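Local coordinates for hydrolase (Thermococcus thioreducens, PDB 6IAH), which acts as a magnesium-binding phosphatase of the haloacid dehalogenase superfamily with diverse substrates, probably including phosphoglycolate, at residues Glu20-Thr25 with Gly54-Val59; Arg15-Glu20 with Thr107-Arg112; Glu27-Leu32 with Ala62-Ala67. All coordinates share one frame; numbering follows the deposited sequence. Where two conformers were deposited one is given.

Interaction 1. Residues Glu20-Thr25 with Gly54-Val59; sequences EATKLT and GDDFKV
T22 and D56 meet where helix 17-32 passes the first turn of helix 56-68, and the way they touch illustrates how two polar residues can pack against each other without bonding. The contact is one of van der Waals packing. T22 OG1 rests 3.6 Å from D56 CB, on the aliphatic part of the aspartate, and the two side chains cross at about a right angle. The other branch of the threonine, CG2, lies anti to its own backbone N (chi1 -61° for OG1) and so comes up to V59, with T22 CG2 and V59 CG1 4.1 Å apart. F105 of helix 100-110 also packs on T22.

The hydrogen bonds run along each helix or out to third parties. T22 OG1 donates to the carbonyl of Y18 one turn back, and D56 OD1 forms a salt bridge with R48 of helix 41-50. A turn on, T25 OG1 repeats the threonine's habit at 2.6 Å from A21 O. T25 N reaches that same A21 O at 2.9 Å from the opposite face of the carbonyl plane, so two bonds grip one oxygen. On the partner helix D55 is the N-cap: its OD1 accepts from K58 N at 2.9 Å, met nearly along the C-O axis.

With the hydroxyl turned back on its own helix and D56 OD1 engaged by R48, neither polar group is spent on the other. The face can therefore be joined by van der Waals contacts, one of them a hydroxyl oxygen against a methylene, while the charge of D56 is probably balanced by that arginine.

Interaction 2. Residues Arg15-Glu20 with Thr107-Arg112; sequences RESYDE and TFYLGR
The rings of Y18 and Y109 lie nearly parallel, planes 18° apart, but are slid so far past one another, centroids 5.2 Å apart, that they barely overlap. What touches is the rim of one ring and the phenol end of the other: Y18 CE1 is 3.6 Å from Y109 CZ and 3.5 Å from Y109 OH. With CG anti to the backbone N (chi1 180°), the Y109 ring is directed from helix 100-110 toward the start of helix 17-32. S17 adds an edge contact, its OG lying in the plane of the Y109 ring 3.6 Å from CE1.

The polar ends are joined indirectly. One water donates to both hydroxyls, at 2.7 Å from Y18 OH and 2.7 Å from Y109 OH. Each hydroxyl also has a carboxylate partner: D8 for Y18, and E128 for Y109, the latter shared with S17 OG. With an alanine in place of Y109, the water would probably lose one of its two anchors, E128 a hydroxyl partner and the Y18 ring its neighbour.

D8 is a ligand of the bound magnesium and belongs to the DxD sequence of the superfamily, so Y18 stands in the second shell of the metal site, with Y109 behind it through the water, at the root of a cap inserted after the first strand of the Rossmann-like core.

Interaction 3. Residues Glu27-Leu32 with Ala62-Ala67; sequences EYFLGL and ALILFA
The F29 ring takes I64 CD1 obliquely, while one of its faces is occupied by its sequence neighbour: Y28 CD1 stands 3.8 Å above the plane of the F29 ring, offset toward the rim. The relation is reciprocal but differently turned, since F29 CD2 lies in the plane of the Y28 ring, at its edge. F66, the third aromatic here, points elsewhere; one of its faces packs on the backbone carbon of A62 in its own helix, and its side chain also meets V88 of helix 85-92.

Across the interface the isoleucine does the reaching. I64 CD1 comes to 3.6 Å from F29 CB and 3.7 Å from F29 CD2, a position it gains because the end of the chain is extended (chi2 162°). The methyl thus sits beside the CB-CG bond, where the ring joins the side chain, and I101 of helix 100-110 touches both residues.

These are the later turns of helices 17-32 and 56-68, whose local axes approach to 9.3 Å and cross at -38°, running in broadly the same direction. Both belong to the all-helical cap that haloacid dehalogenase phosphatases of this kind carry between the first strand of the core and the second, here well away from the metal site.

L30 supplies the rest of the contact with the two arms of its fork. L30 CD1 lies 3.7 Å from A67 CB and L30 CD2 3.8 Å from A67 CB, so the small alanine methyl meets both arms of the leucine. L30 CD2 also rests 3.5 Å from I64 O, a methyl against a backbone carbonyl oxygen. I39, in the loop beyond helix 17-32, packs on L30 as well, and the carbonyl of A67 accepts a hydrogen bond from R37 in that same loop.

Overall arrangement
From the N terminus the chain leaves the first core strand, enters helix 17-32, and uses it in all three contacts. Interaction 2 closes the widest loop: 86 residues, mostly helical, separate its segments, and both interactions 1 and 3 fall within that span. Those two, closing loops of 28 and 29 residues respectively, cross each other, for the order along the chain is 20-25, 27-32, 54-59, 62-67, so helices 17-32 and 56-68 are joined twice, at successive levels. Interactions 1 and 2 share E20; F108 packs against T25 and Y28. Helix 17-32 is thus tied within the cap to helix 56-68 and, at its metal-side start, to helix 100-110.

Interaction 1. Residues Glu20-Thr25 with Gly54-Val59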
loop_
_atom_site.group_PDB
_atom_site.type_symbol
_atom_site.label_atom_id
_atom_site.label_comp_id
_atom_site.label_asym_id
_atom_site.label_seq_id
_atom_site.Cartn_x
_atom_site.Cartn_y
_atom_site.Cartn_z
ATOM N N GLU A 20 -7.095 6.513 -7.099
ATOM C CA GLU A 20 -8.267 6.625 -7.970
ATOM C C GLU A 20 -9.420 5.749 -7.447
ATOM O O GLU A 20 -10.567 6.106 -7.598
ATOM C CB GLU A 20 -7.915 6.278 -9.421
ATOM C CG GLU A 20 -9.043 6.437 -10.442
ATOM C CD GLU A 20 -9.266 7.869 -10.901
ATOM O OE1 GLU A 20 -8.507 8.770 -10.490
ATOM O OE2 GLU A 20 -10.222 8.093 -11.661
ATOM N N ALA A 21 -9.133 4.621 -6.804
ATOM C CA ALA A 21 -10.202 3.866 -6.202
ATOM C C ALA A 21 -10.879 4.624 -5.046
ATOM O O ALA A 21 -12.114 4.560 -4.899
ATOM C CB ALA A 21 -9.658 2.502 -5.729
ATOM N N THR A 22 -10.084 5.370 -4.270
ATOM C CA THR A 22 -10.583 6.185 -3.192
ATOM C C THR A 22 -11.473 7.303 -3.780
ATOM O O THR A 22 -12.623 7.525 -3.371
ATOM C CB THR A 22 -9.422 6.712 -2.346
ATOM O OG1 THR A 22 -8.688 5.582 -1.770
ATOM C CG2 THR A 22 -9.896 7.638 -1.218
ATOM N N LYS A 23 -10.942 7.963 -4.795
ATOM C CA LYS A 23 -11.701 9.003 -5.482
ATOM C C LYS A 23 -13.027 8.503 -6.061
ATOM O O LYS A 23 -14.057 9.034 -5.744
ATOM C CB LYS A 23 -10.840 9.577 -6.590
ATOM C CG LYS A 23 -11.536 10.617 -7.456
ATOM C CD LYS A 23 -10.801 10.731 -8.795
ATOM C CE LYS A 23 -10.964 12.096 -9.401
ATOM N NZ LYS A 23 -12.254 12.346 -10.028
ATOM N N LEU A 24 -13.015 7.451 -6.846
ATOM C CA LEU A 24 -14.233 6.934 -7.408
ATOM C C LEU A 24 -15.242 6.423 -6.375
ATOM O O LEU A 24 -16.461 6.591 -6.518
ATOM C CB LEU A 24 -13.941 5.821 -8.430
ATOM C CG LEU A 24 -13.097 6.216 -9.632
ATOM C CD1 LEU A 24 -12.935 4.966 -10.483
ATOM C CD2 LEU A 24 -13.743 7.372 -10.419
ATOM N N THR A 25 -14.759 5.759 -5.349
ATOM C CA THR A 25 -15.665 5.349 -4.266
ATOM C C THR A 25 -16.366 6.536 -3.579
ATOM O O THR A 25 -17.565 6.508 -3.380
ATOM C CB THR A 25 -14.861 4.596 -3.205
ATOM O OG1 THR A 25 -14.276 3.483 -3.862
ATOM C CG2 THR A 25 -15.703 4.246 -2.047
ATOM N N GLY A 54 -7.328 3.504 9.208
ATOM C CA GLY A 54 -7.154 2.070 9.210
ATOM C C GLY A 54 -6.967 1.526 7.807
ATOM O O GLY A 54 -6.245 0.573 7.629
ATOM N N ASP A 55 -7.598 2.151 6.798
ATOM C CA ASP A 55 -7.578 1.609 5.463
ATOM C C ASP A 55 -8.158 2.677 4.563
ATOM O O ASP A 55 -8.644 3.694 5.074
ATOM C CB ASP A 55 -8.306 0.269 5.368
ATOM C CG ASP A 55 -9.719 0.301 5.933
ATOM O OD1 ASP A 55 -10.540 1.155 5.492
ATOM O OD2 ASP A 55 -10.025 -0.536 6.825
ATOM N N ASP A 56 -8.113 2.450 3.263
ATOM C CA ASP A 56 -8.688 3.441 2.302
ATOM C C ASP A 56 -10.239 3.436 2.267
ATOM O O ASP A 56 -10.818 4.336 1.697
ATOM C CB ASP A 56 -8.101 3.229 0.926
ATOM C CG ASP A 56 -6.674 3.727 0.805
ATOM O OD1 ASP A 56 -6.234 4.611 1.581
ATOM O OD2 ASP A 56 -5.971 3.241 -0.095
ATOM N N PHE A 57 -10.905 2.414 2.818
ATOM C CA PHE A 57 -12.366 2.461 3.042
ATOM C C PHE A 57 -12.705 3.600 4.037
ATOM O O PHE A 57 -13.652 4.359 3.871
ATOM C CB PHE A 57 -12.945 1.147 3.647
ATOM C CG PHE A 57 -12.452 -0.129 3.003
ATOM C CD1 PHE A 57 -12.389 -0.251 1.622
ATOM C CD2 PHE A 57 -12.132 -1.235 3.784
ATOM C CE1 PHE A 57 -11.955 -1.432 1.009
ATOM C CE2 PHE A 57 -11.723 -2.426 3.188
ATOM C CZ PHE A 57 -11.635 -2.530 1.802
ATOM N N LYS A 58 -11.854 3.747 5.043
ATOM C CA LYS A 58 -11.997 4.791 6.053
ATOM C C LYS A 58 -11.615 6.135 5.485
ATOM O O LYS A 58 -12.253 7.107 5.793
ATOM C CB LYS A 58 -11.157 4.494 7.302
ATOM C CG LYS A 58 -11.486 3.184 8.008
ATOM C CD LYS A 58 -12.920 3.231 8.435
ATOM C CE LYS A 58 -13.441 1.910 8.988
ATOM N NZ LYS A 58 -12.504 1.284 9.952
ATOM N N VAL A 59 -10.597 6.168 4.654
ATOM C CA VAL A 59 -10.219 7.425 4.009
ATOM C C VAL A 59 -11.377 7.844 3.109
ATOM O O VAL A 59 -11.722 9.009 3.123
ATOM C CB VAL A 59 -8.918 7.348 3.177
ATOM C CG1 VAL A 59 -8.587 8.723 2.512
ATOM C CG2 VAL A 59 -7.721 6.980 4.049
#

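Interaction 2. Residues Arg15-Glu20 with Thr107-Arg112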
loop_
_atom_site.group_PDB
_atom_site.type_symbol
_atom_site.label_atom_id
_atom_site.label_comp_id
_atom_site.label_asym_id
_atom_site.label_seq_id
_atom_site.Cartn_x
_atom_site.Cartn_y
_atom_site.Cartn_z
ATOM N N ARG A 15 0.774 3.219 -9.609
ATOM C CA ARG A 15 0.269 4.296 -10.501
ATOM C C ARG A 15 -1.052 4.895 -9.966
ATOM O O ARG A 15 -2.134 4.877 -10.541
ATOM C CB ARG A 15 0.235 3.791 -11.980
ATOM C CG ARG A 15 1.533 4.053 -12.841
ATOM C CD ARG A 15 1.283 3.978 -14.365
ATOM N NE ARG A 15 -0.056 4.493 -14.738
ATOM C CZ ARG A 15 -1.116 3.805 -15.226
ATOM N NH1 ARG A 15 -1.082 2.497 -15.548
ATOM N NH2 ARG A 15 -2.251 4.474 -15.441
ATOM N N GLU A 16 -0.896 5.387 -8.773
ATOM C CA GLU A 16 -2.008 5.923 -8.041
ATOM C C GLU A 16 -3.412 5.140 -8.167
ATOM O O GLU A 16 -4.482 5.808 -8.137
ATOM C CB GLU A 16 -1.993 7.448 -8.263
ATOM C CG GLU A 16 -0.668 8.062 -7.759
ATOM C CD GLU A 16 0.551 7.636 -8.634
ATOM O OE1 GLU A 16 0.555 8.012 -9.833
ATOM O OE2 GLU A 16 1.462 6.879 -8.174
ATOM N N SER A 17 -3.356 3.761 -8.299
ATOM C CA SER A 17 -4.510 2.850 -8.493
ATOM C C SER A 17 -5.387 3.004 -7.238
ATOM O O SER A 17 -6.575 3.163 -7.345
ATOM C CB SER A 17 -4.126 1.377 -8.586
ATOM O OG SER A 17 -3.368 0.988 -7.412
ATOM N N TYR A 18 -4.765 2.942 -6.050
ATOM C CA TYR A 18 -5.503 3.119 -4.800
ATOM C C TYR A 18 -6.095 4.512 -4.672
ATOM O O TYR A 18 -7.198 4.668 -4.148
ATOM C CB TYR A 18 -4.611 2.897 -3.606
ATOM C CG TYR A 18 -3.844 1.567 -3.559
ATOM C CD1 TYR A 18 -4.477 0.361 -3.382
ATOM C CD2 TYR A 18 -2.455 1.592 -3.512
ATOM C CE1 TYR A 18 -3.739 -0.830 -3.258
ATOM C CE2 TYR A 18 -1.718 0.430 -3.393
ATOM C CZ TYR A 18 -2.336 -0.768 -3.250
ATOM O OH TYR A 18 -1.499 -1.872 -3.068
ATOM N N ASP A 19 -5.338 5.519 -5.078
ATOM C CA ASP A 19 -5.839 6.875 -5.023
ATOM C C ASP A 19 -7.077 7.061 -5.888
ATOM O O ASP A 19 -8.000 7.712 -5.464
ATOM C CB ASP A 19 -4.772 7.871 -5.471
ATOM C CG ASP A 19 -3.635 8.058 -4.460
ATOM O OD1 ASP A 19 -3.634 7.460 -3.366
ATOM O OD2 ASP A 19 -2.754 8.868 -4.772
ATOM N N GLU A 20 -7.095 6.513 -7.099
ATOM C CA GLU A 20 -8.267 6.625 -7.970
ATOM C C GLU A 20 -9.420 5.749 -7.447
ATOM O O GLU A 20 -10.567 6.106 -7.598
ATOM C CB GLU A 20 -7.915 6.278 -9.421
ATOM C CG GLU A 20 -9.043 6.437 -10.442
ATOM C CD GLU A 20 -9.266 7.869 -10.901
ATOM O OE1 GLU A 20 -8.507 8.770 -10.490
ATOM O OE2 GLU A 20 -10.222 8.093 -11.661
ATOM N N THR A 107 -15.219 -3.247 -5.512
ATOM C CA THR A 107 -15.740 -3.278 -6.872
ATOM C C THR A 107 -14.830 -2.452 -7.828
ATOM O O THR A 107 -14.452 -2.949 -8.886
ATOM C CB THR A 107 -17.214 -2.798 -6.895
ATOM O OG1 THR A 107 -18.001 -3.688 -6.072
ATOM C CG2 THR A 107 -17.773 -2.796 -8.314
ATOM N N PHE A 108 -14.444 -1.248 -7.410
ATOM C CA PHE A 108 -13.622 -0.345 -8.239
ATOM C C PHE A 108 -12.149 -0.852 -8.320
ATOM O O PHE A 108 -11.551 -0.831 -9.392
ATOM C CB PHE A 108 -13.626 1.088 -7.707
ATOM C CG PHE A 108 -14.849 1.866 -8.044
ATOM C CD1 PHE A 108 -15.278 1.990 -9.368
ATOM C CD2 PHE A 108 -15.573 2.540 -7.052
ATOM C CE1 PHE A 108 -16.423 2.739 -9.667
ATOM C CE2 PHE A 108 -16.707 3.270 -7.352
ATOM C CZ PHE A 108 -17.116 3.395 -8.652
ATOM N N TYR A 109 -11.600 -1.347 -7.203
ATOM C CA TYR A 109 -10.176 -1.695 -7.163
ATOM C C TYR A 109 -9.963 -3.094 -7.777
ATOM O O TYR A 109 -9.078 -3.256 -8.625
ATOM C CB TYR A 109 -9.577 -1.604 -5.726
ATOM C CG TYR A 109 -8.104 -1.980 -5.724
ATOM C CD1 TYR A 109 -7.146 -1.122 -6.247
ATOM C CD2 TYR A 109 -7.692 -3.245 -5.267
ATOM C CE1 TYR A 109 -5.796 -1.466 -6.302
ATOM C CE2 TYR A 109 -6.356 -3.604 -5.303
ATOM C CZ TYR A 109 -5.419 -2.737 -5.804
ATOM O OH TYR A 109 -4.121 -3.163 -5.855
ATOM N N LEU A 110 -10.762 -4.087 -7.324
ATOM C CA LEU A 110 -10.655 -5.440 -7.761
ATOM C C LEU A 110 -11.463 -5.795 -9.030
ATOM O O LEU A 110 -11.058 -6.695 -9.746
ATOM C CB LEU A 110 -11.034 -6.414 -6.640
ATOM C CG LEU A 110 -10.166 -6.376 -5.385
ATOM C CD1 LEU A 110 -10.732 -7.395 -4.415
ATOM C CD2 LEU A 110 -8.719 -6.740 -5.696
ATOM N N GLY A 111 -12.591 -5.130 -9.279
ATOM C CA GLY A 111 -13.399 -5.410 -10.455
ATOM C C GLY A 111 -13.854 -6.836 -10.464
ATOM O O GLY A 111 -14.289 -7.350 -9.426
ATOM N N ARG A 112 -13.575 -7.533 -11.571
ATOM C CA ARG A 112 -14.030 -8.908 -11.711
ATOM C C ARG A 112 -13.329 -9.882 -10.787
ATOM O O ARG A 112 -13.844 -11.007 -10.605
ATOM C CB ARG A 112 -13.944 -9.402 -13.143
ATOM C CG ARG A 112 -14.798 -8.572 -14.087
ATOM C CD ARG A 112 -14.544 -9.044 -15.492
ATOM N NE ARG A 112 -15.558 -8.553 -16.414
ATOM C CZ ARG A 112 -15.519 -8.714 -17.727
ATOM N NH1 ARG A 112 -14.492 -9.304 -18.272
ATOM N NH2 ARG A 112 -16.487 -8.244 -18.480
HETATM O O HOH W 1 -3.038 -4.040 -3.549
#

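Interaction 3. Residues Glu27-Leu32 with Ala62-Ala67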
loop_
_atom_site.group_PDB
_atom_site.type_symbol
_atom_site.label_atom_id
_atom_site.label_comp_id
_atom_site.label_asym_id
_atom_site.label_seq_id
_atom_site.Cartn_x
_atom_site.Cartn_y
_atom_site.Cartn_z
ATOM N N GLU A 27 -16.776 9.423 -4.822
ATOM C CA GLU A 27 -17.631 10.135 -5.823
ATOM C C GLU A 27 -18.880 9.350 -6.122
ATOM O O GLU A 27 -19.910 9.957 -6.340
ATOM C CB GLU A 27 -16.857 10.460 -7.061
ATOM C CG GLU A 27 -15.885 11.586 -6.890
ATOM C CD GLU A 27 -15.022 11.834 -8.144
ATOM O OE1 GLU A 27 -15.095 11.059 -9.117
ATOM O OE2 GLU A 27 -14.239 12.806 -8.100
ATOM N N TYR A 28 -18.838 8.010 -5.976
ATOM C CA TYR A 28 -20.023 7.164 -6.072
ATOM C C TYR A 28 -21.036 7.564 -4.969
ATOM O O TYR A 28 -22.218 7.744 -5.267
ATOM C CB TYR A 28 -19.637 5.685 -5.917
ATOM C CG TYR A 28 -20.788 4.713 -5.896
ATOM C CD1 TYR A 28 -21.414 4.388 -4.699
ATOM C CD2 TYR A 28 -21.279 4.141 -7.083
ATOM C CE1 TYR A 28 -22.501 3.503 -4.642
ATOM C CE2 TYR A 28 -22.369 3.248 -7.041
ATOM C CZ TYR A 28 -22.951 2.922 -5.793
ATOM O OH TYR A 28 -24.023 2.074 -5.676
ATOM N N PHE A 29 -20.593 7.661 -3.703
ATOM C CA PHE A 29 -21.552 8.036 -2.625
ATOM C C PHE A 29 -21.988 9.481 -2.752
ATOM O O PHE A 29 -23.148 9.817 -2.517
ATOM C CB PHE A 29 -20.960 7.776 -1.266
ATOM C CG PHE A 29 -20.931 6.335 -0.973
ATOM C CD1 PHE A 29 -22.070 5.719 -0.526
ATOM C CD2 PHE A 29 -19.837 5.562 -1.360
ATOM C CE1 PHE A 29 -22.112 4.350 -0.354
ATOM C CE2 PHE A 29 -19.885 4.181 -1.183
ATOM C CZ PHE A 29 -21.015 3.590 -0.705
ATOM N N LEU A 30 -21.072 10.346 -3.116
ATOM C CA LEU A 30 -21.473 11.724 -3.380
ATOM C C LEU A 30 -22.602 11.819 -4.401
ATOM O O LEU A 30 -23.558 12.582 -4.199
ATOM C CB LEU A 30 -20.278 12.593 -3.730
ATOM C CG LEU A 30 -19.279 12.822 -2.581
ATOM C CD1 LEU A 30 -18.010 13.442 -3.099
ATOM C CD2 LEU A 30 -19.832 13.659 -1.399
ATOM N N GLY A 31 -22.478 11.089 -5.488
ATOM C CA GLY A 31 -23.498 10.995 -6.557
ATOM C C GLY A 31 -24.846 10.572 -6.010
ATOM O O GLY A 31 -25.859 11.081 -6.426
ATOM N N LEU A 32 -24.878 9.691 -5.004
ATOM C CA LEU A 32 -26.145 9.347 -4.356
ATOM C C LEU A 32 -26.830 10.505 -3.644
ATOM O O LEU A 32 -28.032 10.517 -3.504
ATOM C CB LEU A 32 -25.972 8.205 -3.344
ATOM C CG LEU A 32 -25.367 6.906 -3.803
ATOM C CD1 LEU A 32 -25.307 5.874 -2.655
ATOM C CD2 LEU A 32 -26.135 6.327 -4.984
ATOM N N ALA A 62 -14.239 9.403 5.201
ATOM C CA ALA A 62 -13.869 10.720 5.618
ATOM C C ALA A 62 -14.119 11.709 4.462
ATOM O O ALA A 62 -14.712 12.713 4.675
ATOM C CB ALA A 62 -12.407 10.758 6.029
ATOM N N LEU A 63 -13.677 11.360 3.276
ATOM C CA LEU A 63 -13.807 12.293 2.127
ATOM C C LEU A 63 -15.207 12.551 1.689
ATOM O O LEU A 63 -15.535 13.659 1.193
ATOM C CB LEU A 63 -12.967 11.790 0.954
ATOM C CG LEU A 63 -11.464 11.945 1.173
ATOM C CD1 LEU A 63 -10.748 11.111 0.171
ATOM C CD2 LEU A 63 -10.999 13.409 1.110
ATOM N N ILE A 64 -16.038 11.542 1.838
ATOM C CA ILE A 64 -17.478 11.631 1.539
ATOM C C ILE A 64 -18.154 12.643 2.448
ATOM O O ILE A 64 -18.791 13.632 1.983
ATOM C CB ILE A 64 -18.198 10.269 1.645
ATOM C CG1 ILE A 64 -17.725 9.349 0.557
ATOM C CG2 ILE A 64 -19.727 10.446 1.526
ATOM C CD1 ILE A 64 -18.045 7.886 0.838
ATOM N N LEU A 65 -17.943 12.468 3.730
ATOM C CA LEU A 65 -18.511 13.369 4.738
ATOM C C LEU A 65 -17.952 14.753 4.549
ATOM O O LEU A 65 -18.722 15.727 4.526
ATOM C CB LEU A 65 -18.334 12.849 6.172
ATOM C CG LEU A 65 -19.158 11.545 6.479
ATOM C CD1 LEU A 65 -18.723 10.836 7.766
ATOM C CD2 LEU A 65 -20.640 11.825 6.575
ATOM N N PHE A 66 -16.643 14.857 4.333
ATOM C CA PHE A 66 -16.054 16.203 4.206
ATOM C C PHE A 66 -16.644 16.912 2.993
ATOM O O PHE A 66 -16.944 18.096 3.072
ATOM C CB PHE A 66 -14.528 16.154 3.983
ATOM C CG PHE A 66 -13.690 15.815 5.225
ATOM C CD1 PHE A 66 -14.256 15.531 6.432
ATOM C CD2 PHE A 66 -12.296 15.865 5.145
ATOM C CE1 PHE A 66 -13.466 15.237 7.561
ATOM C CE2 PHE A 66 -11.500 15.606 6.285
ATOM C CZ PHE A 66 -12.106 15.262 7.464
ATOM N N ALA A 67 -16.735 16.210 1.885
ATOM C CA ALA A 67 -17.240 16.814 0.621
ATOM C C ALA A 67 -18.735 17.073 0.680
ATOM O O ALA A 67 -19.214 18.032 0.061
ATOM C CB ALA A 67 -16.897 15.957 -0.573
#